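Local coordinates for ParB domain protein nuclease (Sulfolobus solfataricus, PDB 5K5D), which is described as a ParB domain nuclease and probably takes part in partition of plasmid DNA in an archaeon, as a pNOB8-like ParB, at residues L206-D211 against L248-E253; Y214-D219 against E253-I258. The protein carries 4 engineered substitutions. All coordinates share one frame; numbering follows the deposited sequence.

Interaction 1: residues L206-D211 against L248-E253; sequences LKYVTD and LITTRE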
loop_
_atom_site.group_PDB
_atom_site.type_symbol
_atom_site.label_atom_id
_atom_site.label_comp_id
_atom_site.label_asym_id
_atom_site.label_seq_id
_atom_site.Cartn_x
_atom_site.Cartn_y
_atom_site.Cartn_z
ATOM N N LEU B 206 2.372 -6.041 -10.725
ATOM C CA LEU B 206 1.650 -5.310 -9.688
ATOM C C LEU B 206 2.060 -3.841 -9.688
ATOM O O LEU B 206 1.230 -2.957 -9.481
ATOM C CB LEU B 206 1.907 -5.926 -8.311
ATOM C CG LEU B 206 0.719 -6.031 -7.347
ATOM C CD1 LEU B 206 1.215 -6.171 -5.919
ATOM C CD2 LEU B 206 -0.222 -4.839 -7.464
ATOM N N LYS B 207 3.345 -3.591 -9.933
ATOM C CA LYS B 207 3.886 -2.232 -9.943
ATOM C C LYS B 207 3.109 -1.296 -10.868
ATOM O O LYS B 207 3.082 -0.087 -10.644
ATOM C CB LYS B 207 5.368 -2.232 -10.341
ATOM C CG LYS B 207 6.339 -2.615 -9.230
ATOM C CD LYS B 207 7.768 -2.234 -9.616
ATOM C CE LYS B 207 8.791 -2.670 -8.576
ATOM N NZ LYS B 207 8.944 -4.150 -8.537
ATOM N N TYR B 208 2.494 -1.851 -11.911
ATOM C CA TYR B 208 1.701 -1.054 -12.844
ATOM C C TYR B 208 0.433 -0.540 -12.175
ATOM O O TYR B 208 -0.026 0.569 -12.454
ATOM C CB TYR B 208 1.347 -1.864 -14.095
ATOM C CG TYR B 208 2.474 -1.997 -15.099
ATOM C CD1 TYR B 208 3.125 -3.208 -15.288
ATOM C CD2 TYR B 208 2.883 -0.910 -15.858
ATOM C CE1 TYR B 208 4.151 -3.332 -16.206
ATOM C CE2 TYR B 208 3.911 -1.023 -16.778
ATOM C CZ TYR B 208 4.537 -2.237 -16.949
ATOM O OH TYR B 208 5.557 -2.353 -17.864
ATOM N N VAL B 209 -0.130 -1.357 -11.292
ATOM C CA VAL B 209 -1.303 -0.972 -10.515
ATOM C C VAL B 209 -0.919 0.006 -9.412
ATOM O O VAL B 209 -1.718 0.842 -8.990
ATOM C CB VAL B 209 -1.955 -2.193 -9.844
ATOM C CG1 VAL B 209 -3.133 -1.758 -8.989
ATOM C CG2 VAL B 209 -2.385 -3.212 -10.884
ATOM N N THR B 210 0.317 -0.119 -8.945
ATOM C CA THR B 210 0.810 0.660 -7.819
ATOM C C THR B 210 1.392 1.989 -8.278
ATOM O O THR B 210 1.272 3.000 -7.589
ATOM C CB THR B 210 1.882 -0.127 -7.048
ATOM O OG1 THR B 210 1.246 -1.162 -6.291
ATOM C CG2 THR B 210 2.644 0.785 -6.104
ATOM N N ASP B 211 2.013 1.979 -9.451
ATOM C CA ASP B 211 2.666 3.162 -9.983
ATOM C C ASP B 211 1.678 4.307 -10.169
ATOM O O ASP B 211 0.670 4.173 -10.864
ATOM C CB ASP B 211 3.358 2.840 -11.305
ATOM C CG ASP B 211 4.401 3.867 -11.675
ATOM O OD1 ASP B 211 4.289 5.015 -11.199
ATOM O OD2 ASP B 211 5.329 3.528 -12.439
ATOM N N LEU B 248 1.816 -1.777 -23.988
ATOM C CA LEU B 248 0.988 -2.972 -24.095
ATOM C C LEU B 248 0.120 -3.178 -22.857
ATOM O O LEU B 248 -0.912 -3.841 -22.918
ATOM C CB LEU B 248 1.878 -4.197 -24.305
ATOM C CG LEU B 248 1.243 -5.396 -25.008
ATOM C CD1 LEU B 248 0.997 -5.070 -26.473
ATOM C CD2 LEU B 248 2.138 -6.614 -24.876
ATOM N N ILE B 249 0.541 -2.612 -21.730
ATOM C CA ILE B 249 -0.126 -2.867 -20.456
ATOM C C ILE B 249 -0.857 -1.655 -19.891
ATOM O O ILE B 249 -1.978 -1.772 -19.391
ATOM C CB ILE B 249 0.875 -3.387 -19.401
ATOM C CG1 ILE B 249 1.428 -4.749 -19.822
ATOM C CG2 ILE B 249 0.216 -3.482 -18.038
ATOM C CD1 ILE B 249 2.494 -5.285 -18.894
ATOM N N THR B 250 -0.219 -0.493 -19.966
ATOM C CA THR B 250 -0.749 0.706 -19.335
ATOM C C THR B 250 -1.817 1.360 -20.185
ATOM O O THR B 250 -2.444 2.338 -19.775
ATOM C CB THR B 250 0.352 1.719 -19.076
ATOM O OG1 THR B 250 0.801 2.265 -20.323
ATOM C CG2 THR B 250 1.510 1.047 -18.360
ATOM N N THR B 251 -2.022 0.819 -21.377
ATOM C CA THR B 251 -3.017 1.365 -22.282
ATOM C C THR B 251 -4.114 0.348 -22.562
ATOM O O THR B 251 -3.866 -0.863 -22.591
ATOM C CB THR B 251 -2.379 1.822 -23.607
ATOM O OG1 THR B 251 -1.386 2.821 -23.340
ATOM C CG2 THR B 251 -3.431 2.410 -24.526
ATOM N N ARG B 252 -5.332 0.846 -22.751
ATOM C CA ARG B 252 -6.445 -0.004 -23.151
ATOM C C ARG B 252 -6.183 -0.601 -24.533
ATOM O O ARG B 252 -6.510 -1.759 -24.793
ATOM C CB ARG B 252 -7.749 0.792 -23.162
ATOM C CG ARG B 252 -8.960 -0.027 -23.577
ATOM C CD ARG B 252 -10.222 0.818 -23.647
ATOM N NE ARG B 252 -11.380 0.010 -24.018
ATOM C CZ ARG B 252 -11.713 -0.287 -25.271
ATOM N NH1 ARG B 252 -12.782 -1.032 -25.516
ATOM N NH2 ARG B 252 -10.975 0.164 -26.277
ATOM N N GLU B 253 -5.591 0.202 -25.414
ATOM C CA GLU B 253 -5.220 -0.252 -26.748
ATOM C C GLU B 253 -4.294 -1.457 -26.666
ATOM O O GLU B 253 -4.415 -2.395 -27.450
ATOM C CB GLU B 253 -4.538 0.873 -27.531
ATOM C CG GLU B 253 -5.293 1.329 -28.774
ATOM C CD GLU B 253 -5.327 0.274 -29.872
ATOM O OE1 GLU B 253 -6.424 0.013 -30.412
ATOM O OE2 GLU B 253 -4.257 -0.284 -30.204
#
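Tyr208 of helix 203-210 meets Ile249 and Thr250 near the C-terminal end of helix 242-250, a helix-to-helix contact in the helical C-terminal half of the chain, where 24 of the 36 residues between the segments are helix and none strand. Along the first segment, Leu206 and Val209, before and after the tyrosine, pack on helices 109-128, 189-201 and 218-230. Between them, Tyr208 carries the whole contact from its side. Its backbone comes closest to that of Thr250, at 7.2 Å between the two CA atoms, and a chi1 of -78° sets CG anti to the carbonyl carbon. The ring then crosses both partners at about a right angle. Ile249 CG2 sits over one ring face, 4.1 Å from the centroid of Tyr208 and 16° off the normal, which meets the definition of a CH-pi contact. The longer CG1 branch of the isoleucine reaches toward the hydroxyl end of the ring, its CD1 3.7 Å from Tyr208 CE1. At Asp211 the backbone leaves helical geometry. Asp246 serves both polar ends: its OD1 is hydrogen-bonded to Tyr208 OH and its backbone O to Thr250 OG1. With that hydroxyl engaged, the methyl of Thr250 is turned to the tyrosine and meets the ring obliquely, CG2 standing 3.5 Å from both Tyr208 CD2 and Tyr208 CE2.

Interaction 2: residues Y214-D219 against E253-I258; sequences YKVPLD and EGRKII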
loop_
_atom_site.group_PDB
_atom_site.type_symbol
_atom_site.label_atom_id
_atom_site.label_comp_id
_atom_site.label_asym_id
_atom_site.label_seq_id
_atom_site.Cartn_x
_atom_site.Cartn_y
_atom_site.Cartn_z
ATOM N N TYR B 214 0.624 5.254 -13.729
ATOM C CA TYR B 214 -0.258 4.432 -14.549
ATOM C C TYR B 214 -1.598 4.131 -13.889
ATOM O O TYR B 214 -2.645 4.243 -14.523
ATOM C CB TYR B 214 0.439 3.129 -14.950
ATOM C CG TYR B 214 1.804 3.329 -15.572
ATOM C CD1 TYR B 214 2.948 2.844 -14.949
ATOM C CD2 TYR B 214 1.952 4.008 -16.777
ATOM C CE1 TYR B 214 4.198 3.021 -15.508
ATOM C CE2 TYR B 214 3.201 4.188 -17.349
ATOM C CZ TYR B 214 4.322 3.696 -16.707
ATOM O OH TYR B 214 5.570 3.875 -17.263
ATOM N N LYS B 215 -1.564 3.738 -12.622
ATOM C CA LYS B 215 -2.784 3.405 -11.895
ATOM C C LYS B 215 -3.617 2.361 -12.638
ATOM O O LYS B 215 -4.841 2.334 -12.518
ATOM C CB LYS B 215 -3.627 4.659 -11.640
ATOM C CG LYS B 215 -2.953 5.713 -10.779
ATOM C CD LYS B 215 -3.788 6.987 -10.741
ATOM C CE LYS B 215 -3.154 8.061 -9.872
ATOM N NZ LYS B 215 -3.054 7.630 -8.452
ATOM N N VAL B 216 -2.951 1.515 -13.417
ATOM C CA VAL B 216 -3.622 0.392 -14.065
ATOM C C VAL B 216 -4.506 -0.341 -13.059
ATOM O O VAL B 216 -4.040 -0.727 -11.988
ATOM C CB VAL B 216 -2.602 -0.602 -14.660
ATOM C CG1 VAL B 216 -3.268 -1.940 -14.964
ATOM C CG2 VAL B 216 -1.951 -0.015 -15.901
ATOM N N PRO B 217 -5.791 -0.529 -13.399
ATOM C CA PRO B 217 -6.724 -1.192 -12.480
ATOM C C PRO B 217 -6.260 -2.603 -12.134
ATOM O O PRO B 217 -5.754 -3.318 -13.003
ATOM C CB PRO B 217 -8.030 -1.247 -13.284
ATOM C CG PRO B 217 -7.898 -0.152 -14.285
ATOM C CD PRO B 217 -6.447 -0.131 -14.655
ATOM N N LEU B 218 -6.425 -2.986 -10.872
ATOM C CA LEU B 218 -6.051 -4.314 -10.407
ATOM C C LEU B 218 -6.724 -5.408 -11.226
ATOM O O LEU B 218 -6.061 -6.253 -11.835
ATOM C CB LEU B 218 -6.428 -4.483 -8.936
ATOM C CG LEU B 218 -6.352 -5.906 -8.375
ATOM C CD1 LEU B 218 -4.932 -6.449 -8.467
ATOM C CD2 LEU B 218 -6.851 -5.955 -6.939
ATOM N N ASP B 219 -8.050 -5.387 -11.231
ATOM C CA ASP B 219 -8.829 -6.442 -11.861
ATOM C C ASP B 219 -8.436 -6.593 -13.323
ATOM O O ASP B 219 -8.494 -7.686 -13.890
ATOM C CB ASP B 219 -10.314 -6.131 -11.709
ATOM C CG ASP B 219 -10.662 -5.677 -10.301
ATOM O OD1 ASP B 219 -10.962 -6.544 -9.452
ATOM O OD2 ASP B 219 -10.613 -4.454 -10.037
ATOM N N GLU B 253 -5.591 0.202 -25.414
ATOM C CA GLU B 253 -5.220 -0.252 -26.748
ATOM C C GLU B 253 -4.294 -1.457 -26.666
ATOM O O GLU B 253 -4.415 -2.395 -27.450
ATOM C CB GLU B 253 -4.538 0.873 -27.531
ATOM C CG GLU B 253 -5.293 1.329 -28.774
ATOM C CD GLU B 253 -5.327 0.274 -29.872
ATOM O OE1 GLU B 253 -6.424 0.013 -30.412
ATOM O OE2 GLU B 253 -4.257 -0.284 -30.204
ATOM N N GLY B 254 -3.370 -1.424 -25.710
ATOM C CA GLY B 254 -2.405 -2.494 -25.542
ATOM C C GLY B 254 -3.020 -3.747 -24.951
ATOM O O GLY B 254 -2.656 -4.865 -25.325
ATOM N N ARG B 255 -3.953 -3.564 -24.024
ATOM C CA ARG B 255 -4.583 -4.696 -23.356
ATOM C C ARG B 255 -5.374 -5.554 -24.336
ATOM O O ARG B 255 -5.292 -6.778 -24.293
ATOM C CB ARG B 255 -5.468 -4.227 -22.200
ATOM C CG ARG B 255 -4.715 -3.402 -21.165
ATOM C CD ARG B 255 -5.570 -3.095 -19.950
ATOM N NE ARG B 255 -4.992 -2.017 -19.153
ATOM C CZ ARG B 255 -5.463 -0.775 -19.125
ATOM N NH1 ARG B 255 -6.533 -0.456 -19.838
ATOM N NH2 ARG B 255 -4.870 0.149 -18.377
ATOM N N LYS B 256 -6.135 -4.912 -25.217
ATOM C CA LYS B 256 -6.838 -5.628 -26.277
ATOM C C LYS B 256 -5.904 -6.617 -26.970
ATOM O O LYS B 256 -6.242 -7.788 -27.150
ATOM C CB LYS B 256 -7.413 -4.649 -27.302
ATOM C CG LYS B 256 -8.699 -3.953 -26.876
ATOM C CD LYS B 256 -9.221 -3.055 -27.991
ATOM C CE LYS B 256 -10.657 -2.626 -27.747
ATOM N NZ LYS B 256 -11.604 -3.774 -27.826
ATOM N N ILE B 257 -4.719 -6.149 -27.347
ATOM C CA ILE B 257 -3.743 -7.013 -28.007
ATOM C C ILE B 257 -3.401 -8.233 -27.152
ATOM O O ILE B 257 -3.217 -9.332 -27.675
ATOM C CB ILE B 257 -2.453 -6.250 -28.368
ATOM C CG1 ILE B 257 -2.763 -5.127 -29.358
ATOM C CG2 ILE B 257 -1.417 -7.199 -28.954
ATOM C CD1 ILE B 257 -1.630 -4.151 -29.537
ATOM N N ILE B 258 -3.338 -8.036 -25.837
ATOM C CA ILE B 258 -3.049 -9.121 -24.904
ATOM C C ILE B 258 -4.274 -9.990 -24.622
ATOM O O ILE B 258 -4.151 -11.200 -24.432
ATOM C CB ILE B 258 -2.540 -8.593 -23.543
ATOM C CG1 ILE B 258 -1.316 -7.699 -23.718
ATOM C CG2 ILE B 258 -2.215 -9.751 -22.614
ATOM C CD1 ILE B 258 -0.718 -7.252 -22.405
#
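Arg255 and Val216 extend toward each other from opposite directions, joining helix 252-259 to the loop that leads into helix 218-230. The CA atoms of this pair, the nearest across the two segments, are 10.6 Å apart, so most of the distance is bridged by the arginine. Its chain is extended from CG to NE (chi2 -173°, chi3 -164°) and carries the guanidinium across to the loop. Val216 CG2 lies at the edge of that group, near its plane, 3.8 Å from Arg255 NH2. Pro217, at the N-cap position of helix 218-230, approaches differently: its CD stands oblique to the guanidinium, 4.1 Å from the same NH2 of Arg255. One terminal nitrogen thus makes both contacts. Farther back along the side chain, Arg255 NE gives a weak hydrogen bond to the carbonyl oxygen of Ile249, which may help to orient the guanidinium, and Arg255 also touches Gln220 of helix 218-230. On the loop side, the carbonyl oxygen of Val216 is taken by Asn110 ND2. Between these two segments the charged group meets aliphatic carbon through van der Waals contact, with no hydrogen bond or salt bridge, so the contact probably owes little to the charge.

The two contacts lie side by side, their centres 5 Å apart, and their segments alternate along the chain. Interaction 1 is the more buried and the larger, with 145 Å² covered against 86 Å² in interaction 2, which is only partly buried and includes the exposed Pro217. The chemistry differs with place: the buried contact sets an aromatic ring against methyl groups, the partly buried one a guanidinium against aliphatic carbon. Direct bridges tie them together: Tyr208 O lies 3.2 Å from Val216 N, a probable hydrogen bond, and Thr250 CG2 is 3.4 Å from Tyr214 CD2. The segments share Glu253 of helix 252-259, but the touching residues lie on helix 242-250 in interaction 1 and on helix 252-259 in interaction 2.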